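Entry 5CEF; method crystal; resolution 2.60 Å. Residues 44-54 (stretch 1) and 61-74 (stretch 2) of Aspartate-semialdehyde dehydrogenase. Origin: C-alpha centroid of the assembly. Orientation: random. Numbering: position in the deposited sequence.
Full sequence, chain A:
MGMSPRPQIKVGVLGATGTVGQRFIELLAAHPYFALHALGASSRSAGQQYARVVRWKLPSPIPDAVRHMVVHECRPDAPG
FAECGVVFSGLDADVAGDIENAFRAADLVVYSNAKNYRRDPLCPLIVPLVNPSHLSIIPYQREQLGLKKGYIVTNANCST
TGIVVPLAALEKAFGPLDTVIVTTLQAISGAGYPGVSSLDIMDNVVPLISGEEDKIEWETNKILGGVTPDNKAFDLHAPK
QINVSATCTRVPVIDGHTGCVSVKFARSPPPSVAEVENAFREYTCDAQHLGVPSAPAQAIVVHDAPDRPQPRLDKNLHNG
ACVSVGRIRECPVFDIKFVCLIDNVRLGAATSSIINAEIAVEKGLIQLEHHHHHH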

# COMPACT_ATOMS: atom_id res chain seq x y z
N ARG A 44 17.42 -33.47 2.93
CA ARG A 44 17.59 -32.97 4.30
C ARG A 44 16.36 -33.23 5.18
O ARG A 44 16.52 -33.50 6.37
CB ARG A 44 17.96 -31.48 4.23
CG ARG A 44 17.99 -30.63 5.48
CD ARG A 44 17.80 -29.17 5.07
NE ARG A 44 18.50 -28.20 5.92
CZ ARG A 44 19.83 -28.03 5.99
NH1 ARG A 44 20.67 -28.79 5.28
NH2 ARG A 44 20.35 -27.10 6.79
N SER A 45 15.15 -33.18 4.62
CA SER A 45 13.93 -33.39 5.43
C SER A 45 13.52 -34.86 5.51
O SER A 45 12.75 -35.23 6.38
CB SER A 45 12.77 -32.54 4.92
OG SER A 45 13.11 -31.16 4.93
N ALA A 46 14.01 -35.69 4.60
CA ALA A 46 13.54 -37.07 4.50
C ALA A 46 13.64 -37.81 5.81
O ALA A 46 14.59 -37.62 6.54
CB ALA A 46 14.30 -37.82 3.43
N GLY A 47 12.64 -38.62 6.11
CA GLY A 47 12.59 -39.37 7.35
C GLY A 47 11.94 -38.64 8.51
O GLY A 47 11.63 -39.24 9.53
N GLN A 48 11.75 -37.34 8.40
CA GLN A 48 11.09 -36.61 9.47
C GLN A 48 9.60 -36.47 9.20
O GLN A 48 9.16 -36.61 8.08
CB GLN A 48 11.71 -35.22 9.64
CG GLN A 48 13.14 -35.22 10.19
CD GLN A 48 13.76 -33.84 10.25
OE1 GLN A 48 13.36 -33.01 11.08
NE2 GLN A 48 14.69 -33.57 9.35
N GLN A 49 8.84 -36.16 10.24
CA GLN A 49 7.42 -35.94 10.11
C GLN A 49 7.14 -34.57 9.54
O GLN A 49 7.82 -33.60 9.88
CB GLN A 49 6.70 -36.11 11.45
CG GLN A 49 6.82 -37.52 12.01
CD GLN A 49 5.92 -37.77 13.20
OE1 GLN A 49 5.33 -36.84 13.78
NE2 GLN A 49 5.81 -39.03 13.58
N TYR A 50 6.11 -34.51 8.70
CA TYR A 50 5.76 -33.29 7.99
C TYR A 50 5.69 -32.11 8.96
O TYR A 50 6.28 -31.05 8.73
CB TYR A 50 4.42 -33.45 7.22
CG TYR A 50 4.09 -32.29 6.28
CD1 TYR A 50 4.75 -32.14 5.09
CD2 TYR A 50 3.14 -31.32 6.62
CE1 TYR A 50 4.48 -31.09 4.23
CE2 TYR A 50 2.87 -30.25 5.77
CZ TYR A 50 3.56 -30.15 4.57
OH TYR A 50 3.33 -29.11 3.70
N ALA A 51 4.95 -32.31 10.05
CA ALA A 51 4.70 -31.23 11.00
C ALA A 51 5.99 -30.60 11.55
O ALA A 51 6.02 -29.40 11.80
CB ALA A 51 3.81 -31.73 12.14
N ARG A 52 7.04 -31.41 11.69
CA ARG A 52 8.30 -30.92 12.27
C ARG A 52 9.23 -30.24 11.26
O ARG A 52 10.10 -29.47 11.67
CB ARG A 52 9.06 -32.05 13.01
CG ARG A 52 8.69 -32.32 14.49
CD ARG A 52 8.84 -33.86 14.72
NE ARG A 52 7.78 -34.52 15.51
CZ ARG A 52 7.80 -35.80 15.90
NH1 ARG A 52 8.81 -36.61 15.59
NH2 ARG A 52 6.79 -36.28 16.62
N VAL A 53 9.08 -30.51 9.97
CA VAL A 53 9.96 -29.88 8.99
C VAL A 53 9.35 -28.69 8.25
O VAL A 53 10.06 -27.82 7.78
CB VAL A 53 10.55 -30.87 7.96
CG1 VAL A 53 11.63 -31.74 8.61
CG2 VAL A 53 9.48 -31.72 7.31
N VAL A 54 8.03 -28.64 8.16
CA VAL A 54 7.41 -27.61 7.33
C VAL A 54 7.34 -26.29 8.04
O VAL A 54 7.07 -26.25 9.23
CB VAL A 54 5.97 -28.02 6.94
CG1 VAL A 54 5.02 -27.98 8.14
CG2 VAL A 54 5.47 -27.14 5.79
N PRO A 61 -4.78 -24.41 10.11
CA PRO A 61 -3.69 -25.23 10.62
C PRO A 61 -3.42 -26.46 9.78
O PRO A 61 -4.23 -26.82 8.92
CB PRO A 61 -4.21 -25.64 12.01
CG PRO A 61 -5.70 -25.69 11.86
CD PRO A 61 -6.08 -24.83 10.68
N ILE A 62 -2.30 -27.12 10.08
CA ILE A 62 -1.92 -28.36 9.41
C ILE A 62 -2.97 -29.42 9.68
O ILE A 62 -3.38 -29.57 10.83
CB ILE A 62 -0.57 -28.90 9.91
CG1 ILE A 62 0.54 -27.87 9.67
CG2 ILE A 62 -0.23 -30.21 9.22
CD1 ILE A 62 1.82 -28.10 10.45
N PRO A 63 -3.46 -30.11 8.63
CA PRO A 63 -4.53 -31.11 8.86
C PRO A 63 -4.08 -32.32 9.67
O PRO A 63 -2.88 -32.59 9.74
CB PRO A 63 -4.92 -31.55 7.46
CG PRO A 63 -4.42 -30.47 6.54
CD PRO A 63 -3.26 -29.82 7.20
N ASP A 64 -5.03 -33.03 10.27
CA ASP A 64 -4.69 -34.16 11.14
C ASP A 64 -4.07 -35.29 10.33
O ASP A 64 -3.06 -35.86 10.74
CB ASP A 64 -5.93 -34.67 11.90
CG ASP A 64 -6.51 -33.63 12.84
OD1 ASP A 64 -5.75 -32.83 13.42
OD2 ASP A 64 -7.75 -33.62 12.99
N ALA A 65 -4.70 -35.61 9.22
CA ALA A 65 -4.27 -36.72 8.37
C ALA A 65 -2.77 -36.72 8.08
O ALA A 65 -2.18 -37.81 7.95
CB ALA A 65 -5.05 -36.72 7.06
N VAL A 66 -2.16 -35.54 8.03
CA VAL A 66 -0.75 -35.43 7.65
C VAL A 66 0.22 -35.06 8.75
O VAL A 66 1.43 -35.19 8.53
CB VAL A 66 -0.54 -34.42 6.50
CG1 VAL A 66 -1.42 -34.78 5.34
CG2 VAL A 66 -0.80 -32.98 6.93
N ARG A 67 -0.25 -34.60 9.89
CA ARG A 67 0.65 -34.13 10.95
C ARG A 67 1.82 -35.12 11.15
O ARG A 67 3.01 -34.72 11.14
CB ARG A 67 -0.14 -33.91 12.26
CG ARG A 67 0.68 -33.46 13.45
CD ARG A 67 0.56 -31.98 13.73
NE ARG A 67 -0.74 -31.60 14.26
CZ ARG A 67 -1.20 -30.35 14.29
NH1 ARG A 67 -0.47 -29.34 13.81
NH2 ARG A 67 -2.39 -30.09 14.81
N HIS A 68 1.46 -36.40 11.25
CA HIS A 68 2.41 -37.45 11.57
C HIS A 68 2.85 -38.30 10.36
O HIS A 68 3.54 -39.31 10.53
CB HIS A 68 1.82 -38.33 12.69
CG HIS A 68 1.53 -37.58 13.96
ND1 HIS A 68 2.46 -36.77 14.58
CD2 HIS A 68 0.42 -37.53 14.73
CE1 HIS A 68 1.94 -36.24 15.67
NE2 HIS A 68 0.70 -36.69 15.79
N MET A 69 2.51 -37.87 9.15
CA MET A 69 3.06 -38.50 7.93
C MET A 69 4.53 -38.15 7.77
O MET A 69 4.98 -37.02 8.10
CB MET A 69 2.34 -38.04 6.66
CG MET A 69 1.03 -38.74 6.37
SD MET A 69 0.29 -38.23 4.82
CE MET A 69 1.09 -39.35 3.69
N VAL A 70 5.27 -39.08 7.22
CA VAL A 70 6.67 -38.86 7.07
C VAL A 70 6.99 -38.48 5.63
O VAL A 70 6.61 -39.19 4.70
CB VAL A 70 7.42 -40.14 7.46
CG1 VAL A 70 8.89 -40.09 7.09
CG2 VAL A 70 7.22 -40.43 8.95
N VAL A 71 7.83 -37.45 5.47
CA VAL A 71 8.31 -37.05 4.15
C VAL A 71 9.47 -37.93 3.73
O VAL A 71 10.25 -38.39 4.55
CB VAL A 71 8.65 -35.56 4.03
CG1 VAL A 71 7.53 -34.70 4.60
CG2 VAL A 71 9.97 -35.24 4.69
N HIS A 72 9.59 -38.15 2.43
CA HIS A 72 10.64 -39.00 1.86
C HIS A 72 11.36 -38.27 0.75
O HIS A 72 11.06 -37.11 0.47
CB HIS A 72 10.04 -40.27 1.31
CG HIS A 72 9.14 -40.96 2.28
ND1 HIS A 72 9.61 -41.57 3.42
CD2 HIS A 72 7.80 -41.12 2.29
CE1 HIS A 72 8.59 -42.10 4.07
NE2 HIS A 72 7.48 -41.84 3.41
N GLU A 73 12.32 -38.94 0.14
CA GLU A 73 13.00 -38.37 -1.00
C GLU A 73 12.04 -38.31 -2.18
O GLU A 73 11.12 -39.09 -2.24
CB GLU A 73 14.26 -39.17 -1.35
CG GLU A 73 15.43 -38.92 -0.41
CD GLU A 73 16.74 -39.59 -0.77
OE1 GLU A 73 16.76 -40.39 -1.74
OE2 GLU A 73 17.72 -39.28 -0.06
N CYS A 74 12.32 -37.40 -3.12
CA CYS A 74 11.52 -37.25 -4.32
C CYS A 74 12.01 -38.22 -5.39
O CYS A 74 12.61 -37.82 -6.39
CB CYS A 74 11.54 -35.81 -4.84
SG CYS A 74 10.72 -34.55 -3.80

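The two stretches are held together mainly by their backbones, which run antiparallel from Gly 47 to Ala 51 against Arg 67 to Val 71, while apolar side chains close the gap where stretch 1 turns into a helix. Together they bury 679 Å² of surface.

Pro 61 lies beyond reach of stretch 1, and contact begins with Ile 62, whose CA-to-CB bond points toward it. The long, unbranched arm of isoleucine carries CD1 to within 3.9 Å of Val 54 CG1, just past the end of the helix, and to 4.5 Å from Ala 51 CB. Its shorter branch approaches the ring of Tyr 50, with CG2 4.4 Å from Tyr 50 CD2 and near the ring plane, so that the ring meets it edge-on. Pro 63, Asp 64 and Ala 65 make no contact, and the chain returns at Val 66. Its CG2 lies 4.3 Å from Tyr 50 CD2, adding a compact apolar group beside the buried ring. The tyrosine hydroxyl is hydrogen-bonded elsewhere in the structure, so this residue can bury its hydrocarbon surface without leaving its polar end unsatisfied.

At Arg 67 the backbone takes over. Its O accepts a hydrogen bond from Ala 51 N at 3.3 Å, and the CB of Ala 51, which points toward stretch 2, packs against the same carbonyl, with Ala 51 CB 3.3 Å from Arg 67 O. Although the CA-to-CB bond of Arg 67 points away, the aliphatic part of the side chain still reaches stretch 1, with CD 3.6 Å from Ala 51 CB.

His 68 supplies the side-chain hydrogen bond of the interface: its ND1 donates to Gln 49 OE1 at 3.0 Å. The acceptor lies near the plane of the imidazole, as the in-plane N-H direction requires, and the amide oxygen of glutamine accepts without bringing a charge. Met 69 then contributes through its backbone, its O receiving Tyr 50 N at 2.8 Å. Tyr 50 opens the helix, and its amide, free of any helical partner, is available for this bond; Gln 49, at the N-cap position, instead offers its O to Arg 52 N at 2.9 Å.

Val 70 forms a single beta bridge with Gln 49, their CA atoms 4.3 Å apart. Its CG1 rests 3.7 Å from Gly 47 C. Val 71 is bonded on both its backbone polar groups: its N donates to Gln 48 O at 3.0 Å, and its O accepts from Gly 47 N at 2.9 Å. These bonds grip the type II turn from Ser 45 to Gln 48, in which Gly 47 has a positive phi that would jam a CB against the preceding carbonyl. Val 71 CG1 lies 3.8 Å from Tyr 50 CD1, near the ring plane, and both methyls lie close to Val 53 CG2, the nearer being Val 71 CG2 at 4.4 Å.

Beyond it the contact fades: Ala 46 CB lies 4.0 Å from His 72 C and 4.2 Å from Glu 73 CG, and Cys 74 makes no contact.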